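Side-chain contacts in malyl-CoA lyase/beta-methylmalyl-CoA lyase (Methylobacterium extorquens, PDB 5UGR), which belongs to the HpcH/HpaI aldolase/citrate lyase family of TIM-barrel proteins and carries a magnesium ion bound by three acidic side chains: residues Asp42-Val47 and Ile104-Val109; Val137-Ala142 and Glu149-Ser154; Ala166-Ser171 and Asp204-Ala209. All coordinates share one frame; numbering follows the deposited sequence.

Contact 1 (Asp42-Val47 and Ile104-Val109); sequences DLEDAV and IPKVGV. With MG (magnesium ion), chain B.
E44 lays its carboxylate against the ring of P105 and the aliphatic shaft of K106, joining two loops of a TIM barrel that follow strands 38-42 and 101-104. OE2 of E44 does the touching, 3.5 Å from P105 CB and 3.8 Å from K106 CD, while the E44 and P105 side chains run past each other in opposite directions. A bend at chi2 (-117°) turns the E44 carboxylate back over its own loop. Between OE2 of E44 and NZ of K106 there is 4.5 Å, too long for a salt bridge, and a water spans the gap by accepting from NZ and donating to OE2. The ammonium group has direct ionic partners in D81 and in D304 of a second subunit. Two further waters, both ligands of magnesium, donate to E44, one to each oxygen, which makes E44 a second-shell residue beside the first-shell ligand D45, whose OD2 lies 2.1 Å from the metal. D42 holds the turn through two backbone bonds: its OD1 closes an Asx turn with E44 N, and its OD2 accepts from A46 N. Finally, D45 N donates to E44 OE1 at 3.0 Å, approaching from 51° above the carboxylate plane.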
loop_
_atom_site.group_PDB
_atom_site.type_symbol
_atom_site.label_atom_id
_atom_site.label_comp_id
_atom_site.label_asym_id
_atom_site.label_seq_id
_atom_site.Cartn_x
_atom_site.Cartn_y
_atom_site.Cartn_z
ATOM N N ASP A 42 26.829 -21.672 -12.878
ATOM C CA ASP A 42 25.848 -22.024 -11.868
ATOM C C ASP A 42 26.493 -22.540 -10.570
ATOM O O ASP A 42 27.384 -23.424 -10.582
ATOM C CB ASP A 42 24.963 -23.111 -12.463
ATOM C CG ASP A 42 23.678 -23.357 -11.670
ATOM O OD1 ASP A 42 23.301 -22.494 -10.828
ATOM O OD2 ASP A 42 23.059 -24.440 -11.927
ATOM N N LEU A 43 26.019 -22.008 -9.449
ATOM C CA LEU A 43 26.360 -22.512 -8.113
ATOM C C LEU A 43 25.201 -23.171 -7.431
ATOM O O LEU A 43 25.353 -23.716 -6.346
ATOM C CB LEU A 43 26.831 -21.328 -7.231
ATOM C CG LEU A 43 28.040 -20.556 -7.810
ATOM C CD1 LEU A 43 27.903 -19.047 -7.734
ATOM C CD2 LEU A 43 29.264 -20.971 -7.129
ATOM N N GLU A 44 24.030 -23.021 -8.042
ATOM C CA GLU A 44 22.735 -23.351 -7.426
ATOM C C GLU A 44 22.225 -24.716 -7.909
ATOM O O GLU A 44 22.877 -25.745 -7.651
ATOM C CB GLU A 44 21.756 -22.137 -7.582
ATOM C CG GLU A 44 20.484 -22.215 -6.704
ATOM C CD GLU A 44 19.155 -22.289 -7.422
ATOM O OE1 GLU A 44 19.174 -22.469 -8.672
ATOM O OE2 GLU A 44 18.100 -22.212 -6.699
ATOM N N ASP A 45 21.100 -24.751 -8.628
ATOM C CA ASP A 45 20.366 -26.009 -8.851
ATOM C C ASP A 45 21.264 -27.185 -9.390
ATOM O O ASP A 45 21.115 -28.342 -8.969
ATOM C CB ASP A 45 19.236 -25.823 -9.868
ATOM C CG ASP A 45 17.946 -25.259 -9.312
ATOM O OD1 ASP A 45 17.652 -25.479 -8.104
ATOM O OD2 ASP A 45 17.199 -24.574 -10.136
ATOM N N ALA A 46 22.140 -26.915 -10.366
ATOM C CA ALA A 46 22.912 -28.001 -10.975
ATOM C C ALA A 46 24.069 -28.488 -10.172
ATOM O O ALA A 46 24.739 -29.419 -10.603
ATOM C CB ALA A 46 23.382 -27.585 -12.384
ATOM N N VAL A 47 24.338 -27.884 -9.012
ATOM C CA VAL A 47 25.518 -28.247 -8.234
ATOM C C VAL A 47 25.093 -28.850 -6.899
ATOM O O VAL A 47 24.360 -28.228 -6.122
ATOM C CB VAL A 47 26.435 -27.043 -8.004
ATOM C CG1 VAL A 47 27.670 -27.433 -7.200
ATOM C CG2 VAL A 47 26.862 -26.358 -9.301
ATOM N N ILE A 104 19.748 -14.044 -9.552
ATOM C CA ILE A 104 19.264 -14.301 -8.210
ATOM C C ILE A 104 18.102 -15.312 -8.369
ATOM O O ILE A 104 17.111 -15.018 -9.049
ATOM C CB ILE A 104 18.727 -13.056 -7.506
ATOM C CG1 ILE A 104 19.740 -11.914 -7.532
ATOM C CG2 ILE A 104 18.331 -13.381 -6.072
ATOM C CD1 ILE A 104 19.173 -10.566 -7.099
ATOM N N PRO A 105 18.195 -16.494 -7.754
ATOM C CA PRO A 105 17.180 -17.531 -7.899
ATOM C C PRO A 105 15.997 -17.367 -6.936
ATOM O O PRO A 105 16.126 -16.727 -5.868
ATOM C CB PRO A 105 17.969 -18.823 -7.589
ATOM C CG PRO A 105 18.901 -18.357 -6.495
ATOM C CD PRO A 105 19.332 -16.980 -6.925
ATOM N N LYS A 106 14.856 -17.929 -7.372
ATOM C CA LYS A 106 13.736 -18.132 -6.457
ATOM C C LYS A 106 13.219 -16.851 -5.845
ATOM O O LYS A 106 12.760 -16.805 -4.718
ATOM C CB LYS A 106 14.031 -19.169 -5.376
ATOM C CG LYS A 106 14.586 -20.462 -5.900
ATOM C CD LYS A 106 14.893 -21.471 -4.831
ATOM C CE LYS A 106 15.637 -20.938 -3.604
ATOM N NZ LYS A 106 16.076 -22.075 -2.700
ATOM N N VAL A 107 13.303 -15.749 -6.589
ATOM C CA VAL A 107 12.965 -14.451 -5.957
ATOM C C VAL A 107 11.458 -14.412 -5.634
ATOM O O VAL A 107 10.616 -14.787 -6.457
ATOM C CB VAL A 107 13.355 -13.254 -6.865
ATOM C CG1 VAL A 107 12.899 -11.910 -6.291
ATOM C CG2 VAL A 107 14.866 -13.256 -7.061
ATOM N N GLY A 108 11.151 -13.995 -4.412
ATOM C CA GLY A 108 9.769 -14.009 -3.923
ATOM C C GLY A 108 9.178 -12.643 -3.711
ATOM O O GLY A 108 8.001 -12.450 -3.949
ATOM N N VAL A 109 9.976 -11.706 -3.230
ATOM C CA VAL A 109 9.528 -10.360 -2.878
ATOM C C VAL A 109 10.623 -9.342 -3.240
ATOM O O VAL A 109 11.808 -9.691 -3.354
ATOM C CB VAL A 109 9.166 -10.221 -1.383
ATOM C CG1 VAL A 109 8.035 -11.143 -1.005
ATOM C CG2 VAL A 109 10.360 -10.488 -0.470
HETATM MG MG MG B . 15.569 -23.265 -9.911
HETATM O O HOH W 1 18.275 -22.953 -4.175
HETATM O O HOH W 2 15.837 -23.400 -7.808
HETATM O O HOH W 3 16.984 -21.773 -9.938
HETATM O O HOH W 4 15.486 -23.211 -11.980
#

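Contact 2 (Val137-Ala142 and Glu149-Ser154); sequences VLIETA and EAIATS. With MG (magnesium ion), chain B.
The carbonyl oxygen of I151, whose side chain packs on V137 and I139, is gripped twice by S154. The hydroxyl OG of S154 donates to I151 O over 2.7 Å, in the carbonyl plane and on a lone pair, the hydroxyl standing at 141° to the C=O bond. The backbone N of S154 reaches the same oxygen at 3.1 Å, closing a type I turn from I151 to S154. Together these bonds hold the turn that follows I151.

Across the interface the contact is wholly apolar, and I151 meets the strand with two separate branches. Its CD1 comes tip to tip with CD1 of I139 at 4.1 Å, the gamma-to-delta arms of the two isoleucines reaching toward each other. Its CG2 instead meets CG2 of V137, also at 4.1 Å, as the two side chains cross at a slant. A chi1 of -66° sets that V137 methyl between its own backbone N and carbonyl carbon, from where it reaches I151. The alternation of a strand explains why V137 and I139 face the helix together while L138 does not. V107 and M161 also pack on I151, and M213 of helix 207-220 lies against I139.

Just beyond the strand, E140 is extended past CG and brings OE1 within 2.0 Å of magnesium. Its other oxygen, OE2, accepts from a metal-bound water at 2.7 Å, so that both oxygens of the carboxylate are engaged at the metal site. T141 then serves as N-cap of helix 142-146, its OG1 accepting from G144 N. Strand 134-139 and the short helix packed on it through I151 belong to one beta-alpha unit of the TIM barrel, with the metal ligand E140 at the C-terminal end of the strand.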
loop_
_atom_site.group_PDB
_atom_site.type_symbol
_atom_site.label_atom_id
_atom_site.label_comp_id
_atom_site.label_asym_id
_atom_site.label_seq_id
_atom_site.Cartn_x
_atom_site.Cartn_y
_atom_site.Cartn_z
ATOM N N VAL A 137 16.640 -11.690 -12.376
ATOM C CA VAL A 137 15.895 -12.463 -11.386
ATOM C C VAL A 137 15.197 -13.621 -12.026
ATOM O O VAL A 137 14.646 -13.514 -13.111
ATOM C CB VAL A 137 14.921 -11.587 -10.596
ATOM C CG1 VAL A 137 15.632 -10.569 -9.738
ATOM C CG2 VAL A 137 13.898 -11.031 -11.439
ATOM N N LEU A 138 15.212 -14.739 -11.335
ATOM C CA LEU A 138 14.417 -15.900 -11.710
ATOM C C LEU A 138 13.063 -15.854 -11.023
ATOM O O LEU A 138 12.991 -15.763 -9.763
ATOM C CB LEU A 138 15.152 -17.182 -11.324
ATOM C CG LEU A 138 15.790 -17.933 -12.469
ATOM C CD1 LEU A 138 16.966 -18.765 -12.014
ATOM C CD2 LEU A 138 14.774 -18.757 -13.208
ATOM N N ILE A 139 12.007 -15.872 -11.841
ATOM C CA ILE A 139 10.623 -16.033 -11.369
ATOM C C ILE A 139 10.326 -17.506 -11.620
ATOM O O ILE A 139 10.090 -17.945 -12.777
ATOM C CB ILE A 139 9.683 -15.070 -12.100
ATOM C CG1 ILE A 139 10.133 -13.621 -11.954
ATOM C CG2 ILE A 139 8.250 -15.278 -11.597
ATOM C CD1 ILE A 139 10.138 -13.081 -10.579
ATOM N N GLU A 140 10.420 -18.288 -10.543
ATOM C CA GLU A 140 10.423 -19.759 -10.644
ATOM C C GLU A 140 9.644 -20.377 -9.487
ATOM O O GLU A 140 9.804 -21.557 -9.210
ATOM C CB GLU A 140 11.842 -20.311 -10.709
ATOM C CG GLU A 140 12.699 -20.034 -9.475
ATOM C CD GLU A 140 14.084 -20.667 -9.524
ATOM O OE1 GLU A 140 14.107 -21.888 -9.798
ATOM O OE2 GLU A 140 15.067 -19.955 -9.269
ATOM N N THR A 141 8.807 -19.551 -8.839
ATOM C CA THR A 141 7.971 -20.029 -7.758
ATOM C C THR A 141 6.638 -19.295 -7.864
ATOM O O THR A 141 6.550 -18.194 -8.479
ATOM C CB THR A 141 8.566 -19.715 -6.360
ATOM O OG1 THR A 141 8.663 -18.292 -6.184
ATOM C CG2 THR A 141 9.915 -20.366 -6.149
ATOM N N ALA A 142 5.593 -19.877 -7.280
ATOM C CA ALA A 142 4.308 -19.166 -7.198
ATOM C C ALA A 142 4.392 -17.894 -6.410
ATOM O O ALA A 142 3.767 -16.898 -6.770
ATOM C CB ALA A 142 3.272 -20.094 -6.604
ATOM N N GLU A 149 5.169 -7.981 -10.330
ATOM C CA GLU A 149 5.136 -6.586 -10.692
ATOM C C GLU A 149 5.948 -5.743 -9.720
ATOM O O GLU A 149 6.677 -4.831 -10.120
ATOM C CB GLU A 149 3.693 -6.077 -10.755
ATOM C CG GLU A 149 2.823 -6.801 -11.765
ATOM C CD GLU A 149 2.165 -8.091 -11.276
ATOM O OE1 GLU A 149 2.282 -8.562 -10.028
ATOM O OE2 GLU A 149 1.506 -8.650 -12.219
ATOM N N ALA A 150 5.826 -6.041 -8.424
ATOM C CA ALA A 150 6.639 -5.396 -7.414
ATOM C C ALA A 150 8.116 -5.722 -7.515
ATOM O O ALA A 150 8.986 -4.831 -7.335
ATOM C CB ALA A 150 6.105 -5.727 -5.992
ATOM N N ILE A 151 8.412 -6.959 -7.840
ATOM C CA ILE A 151 9.838 -7.327 -8.020
ATOM C C ILE A 151 10.450 -6.532 -9.160
ATOM O O ILE A 151 11.623 -6.168 -9.124
ATOM C CB ILE A 151 9.963 -8.865 -8.233
ATOM C CG1 ILE A 151 9.590 -9.620 -6.935
ATOM C CG2 ILE A 151 11.354 -9.253 -8.707
ATOM C CD1 ILE A 151 9.266 -11.089 -7.141
ATOM N N ALA A 152 9.654 -6.228 -10.193
ATOM C CA ALA A 152 10.203 -5.561 -11.359
ATOM C C ALA A 152 10.787 -4.166 -11.094
ATOM O O ALA A 152 11.586 -3.701 -11.902
ATOM C CB ALA A 152 9.120 -5.441 -12.442
ATOM N N THR A 153 10.372 -3.513 -10.017
ATOM C CA THR A 153 10.846 -2.206 -9.636
ATOM C C THR A 153 11.763 -2.197 -8.413
ATOM O O THR A 153 11.930 -1.168 -7.747
ATOM C CB THR A 153 9.718 -1.184 -9.492
ATOM O OG1 THR A 153 8.852 -1.584 -8.441
ATOM C CG2 THR A 153 8.950 -1.002 -10.819
ATOM N N SER A 154 12.396 -3.338 -8.142
ATOM C CA SER A 154 13.096 -3.496 -6.867
ATOM C C SER A 154 14.549 -3.065 -6.821
ATOM O O SER A 154 15.099 -3.048 -5.710
ATOM C CB SER A 154 13.019 -4.967 -6.463
ATOM O OG SER A 154 13.642 -5.835 -7.384
HETATM MG MG MG B . 15.569 -23.265 -9.911
HETATM O O HOH W 3 16.984 -21.773 -9.938
HETATM O O HOH W 4 15.486 -23.211 -11.980
HETATM O O HOH W 2 15.837 -23.400 -7.808
#

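Contact 3 (Ala166-Ser171 and Asp204-Ala209); sequences ADYAAS and DPWLFA. With MG (magnesium ion), chain B.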
loop_
_atom_site.group_PDB
_atom_site.type_symbol
_atom_site.label_atom_id
_atom_site.label_comp_id
_atom_site.label_asym_id
_atom_site.label_seq_id
_atom_site.Cartn_x
_atom_site.Cartn_y
_atom_site.Cartn_z
ATOM N N ALA A 166 10.434 -25.113 -14.975
ATOM C CA ALA A 166 10.368 -26.396 -14.250
ATOM C C ALA A 166 10.178 -26.213 -12.756
ATOM O O ALA A 166 9.354 -26.905 -12.078
ATOM C CB ALA A 166 11.613 -27.232 -14.535
ATOM N N ASP A 167 10.903 -25.238 -12.206
ATOM C CA ASP A 167 10.733 -24.909 -10.782
ATOM C C ASP A 167 9.387 -24.256 -10.493
ATOM O O ASP A 167 8.771 -24.495 -9.431
ATOM C CB ASP A 167 11.960 -24.229 -10.171
ATOM C CG ASP A 167 13.109 -25.226 -9.938
ATOM O OD1 ASP A 167 12.847 -26.436 -9.865
ATOM O OD2 ASP A 167 14.245 -24.773 -9.739
ATOM N N TYR A 168 8.889 -23.485 -11.467
ATOM C CA TYR A 168 7.555 -22.940 -11.328
ATOM C C TYR A 168 6.501 -24.052 -11.308
ATOM O O TYR A 168 5.574 -24.037 -10.472
ATOM C CB TYR A 168 7.258 -21.939 -12.445
ATOM C CG TYR A 168 5.867 -21.409 -12.471
ATOM C CD1 TYR A 168 5.498 -20.368 -11.658
ATOM C CD2 TYR A 168 4.920 -21.950 -13.315
ATOM C CE1 TYR A 168 4.219 -19.848 -11.693
ATOM C CE2 TYR A 168 3.607 -21.448 -13.352
ATOM C CZ TYR A 168 3.269 -20.402 -12.535
ATOM O OH TYR A 168 2.007 -19.861 -12.565
ATOM N N ALA A 169 6.641 -25.007 -12.223
ATOM C CA ALA A 169 5.746 -26.171 -12.227
ATOM C C ALA A 169 5.769 -26.881 -10.882
ATOM O O ALA A 169 4.744 -27.246 -10.347
ATOM C CB ALA A 169 6.142 -27.089 -13.374
ATOM N N ALA A 170 6.979 -27.083 -10.333
ATOM C CA ALA A 170 7.071 -27.766 -9.040
ATOM C C ALA A 170 6.354 -26.993 -7.932
ATOM O O ALA A 170 5.634 -27.542 -7.110
ATOM C CB ALA A 170 8.524 -28.019 -8.678
ATOM N N SER A 171 6.536 -25.681 -7.940
ATOM C CA SER A 171 5.951 -24.799 -6.939
ATOM C C SER A 171 4.417 -24.788 -7.025
ATOM O O SER A 171 3.728 -24.674 -6.010
ATOM C CB SER A 171 6.497 -23.357 -7.108
ATOM O OG SER A 171 5.986 -22.479 -6.141
ATOM N N ASP A 204 -2.018 -23.833 -23.659
ATOM C CA ASP A 204 -0.638 -23.515 -23.256
ATOM C C ASP A 204 -0.587 -23.437 -21.738
ATOM O O ASP A 204 -1.033 -22.455 -21.162
ATOM C CB ASP A 204 -0.229 -22.195 -23.894
ATOM C CG ASP A 204 1.183 -21.766 -23.573
ATOM O OD1 ASP A 204 1.841 -22.383 -22.725
ATOM O OD2 ASP A 204 1.611 -20.764 -24.194
ATOM N N PRO A 205 0.063 -24.420 -21.073
ATOM C CA PRO A 205 0.078 -24.427 -19.607
ATOM C C PRO A 205 0.850 -23.276 -18.990
ATOM O O PRO A 205 0.693 -23.004 -17.800
ATOM C CB PRO A 205 0.750 -25.746 -19.247
ATOM C CG PRO A 205 1.364 -26.212 -20.466
ATOM C CD PRO A 205 0.806 -25.530 -21.655
ATOM N N TRP A 206 1.694 -22.622 -19.784
ATOM C CA TRP A 206 2.541 -21.540 -19.292
ATOM C C TRP A 206 2.089 -20.161 -19.761
ATOM O O TRP A 206 2.781 -19.173 -19.487
ATOM C CB TRP A 206 4.025 -21.795 -19.637
ATOM C CG TRP A 206 4.429 -23.229 -19.514
ATOM C CD1 TRP A 206 4.812 -24.064 -20.539
ATOM C CD2 TRP A 206 4.343 -24.049 -18.332
ATOM N NE1 TRP A 206 5.029 -25.318 -20.042
ATOM C CE2 TRP A 206 4.742 -25.345 -18.697
ATOM C CE3 TRP A 206 4.048 -23.792 -16.999
ATOM C CZ2 TRP A 206 4.752 -26.402 -17.779
ATOM C CZ3 TRP A 206 4.052 -24.859 -16.107
ATOM C CH2 TRP A 206 4.396 -26.128 -16.510
ATOM N N LEU A 207 0.943 -20.078 -20.446
ATOM C CA LEU A 207 0.445 -18.801 -20.988
ATOM C C LEU A 207 0.304 -17.774 -19.888
ATOM O O LEU A 207 0.775 -16.628 -20.014
ATOM C CB LEU A 207 -0.889 -19.030 -21.715
ATOM C CG LEU A 207 -1.501 -17.823 -22.412
ATOM C CD1 LEU A 207 -2.386 -18.294 -23.563
ATOM C CD2 LEU A 207 -2.264 -16.904 -21.471
ATOM N N PHE A 208 -0.358 -18.144 -18.787
ATOM C CA PHE A 208 -0.557 -17.172 -17.730
ATOM C C PHE A 208 0.743 -16.632 -17.147
ATOM O O PHE A 208 0.978 -15.417 -17.055
ATOM C CB PHE A 208 -1.482 -17.754 -16.645
ATOM C CG PHE A 208 -1.759 -16.760 -15.523
ATOM C CD1 PHE A 208 -0.905 -16.651 -14.406
ATOM C CD2 PHE A 208 -2.820 -15.905 -15.613
ATOM C CE1 PHE A 208 -1.162 -15.758 -13.404
ATOM C CE2 PHE A 208 -3.066 -14.984 -14.610
ATOM C CZ PHE A 208 -2.253 -14.913 -13.495
ATOM N N ALA A 209 1.612 -17.563 -16.790
ATOM C CA ALA A 209 2.898 -17.226 -16.223
ATOM C C ALA A 209 3.742 -16.355 -17.138
ATOM O O ALA A 209 4.300 -15.322 -16.728
ATOM C CB ALA A 209 3.659 -18.495 -15.867
HETATM MG MG MG B . 15.569 -23.265 -9.911
HETATM O O HOH W 4 15.486 -23.211 -11.980
HETATM O O HOH W 2 15.837 -23.400 -7.808
HETATM O O HOH W 3 16.984 -21.773 -9.938
#
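Y168 and A169, neighbours on one turn of helix 165-172, pack against W206 and A209 at the start of helix 207-220. The tightest spot is A169 CB against CH2 of the W206 indole, 3.7 Å apart. Alongside it, CZ3 of W206 lies at the edge of the Y168 ring, close to its plane and 4.1 Å from CD2. A chi1 of 175° swings the Y168 ring away from its own N and across to A209, whose methyl makes an off-centre CH-pi contact, 4.2 Å from the ring centroid and 29° from its normal. P205 CB covers the centre of one indole face, 4.0 Å above the plane, and W206 NE1 is hydrogen-bonded to G181 O. At the backbone of W206, D204 OD1 accepts from N in an Asx turn.

Elsewhere on helix 165-172, A170 is exposed to solvent. D167 is partly exposed yet fixed by magnesium, its OD2 2.0 Å from the ion. The packed side, by contrast, is bordered by V215 of a second subunit, which packs on Y168, by M145 of helix 142-146, which touches both Y168 and A209, and by F163 of strand 158-163, set edge-to-face against Y168.

Overall arrangement
The three contacts illustrate how a TIM barrel gathers a metal site from separate beta-alpha segments: each supplies one magnesium ligand, and three waters complete the coordination. Contact 1 and contact 3, with centres about 17 Å apart, converge where D45 OD2 and D167 OD2 come within 3.0 Å; E140 OE1 of contact 2 lies 2.9 Å from D167 OD2. Such crowding of acidic oxygens is presumably tolerated because they share the cation. Direct bonds probably reinforce the cluster. K106 N reaches E140 OE2 at 2.8 Å, linking contacts 1 and 2, whereas A142 N and S171 OG, 2.9 Å apart, join contacts 2 and 3. R301 of the second subunit pairs with both D45 and D167.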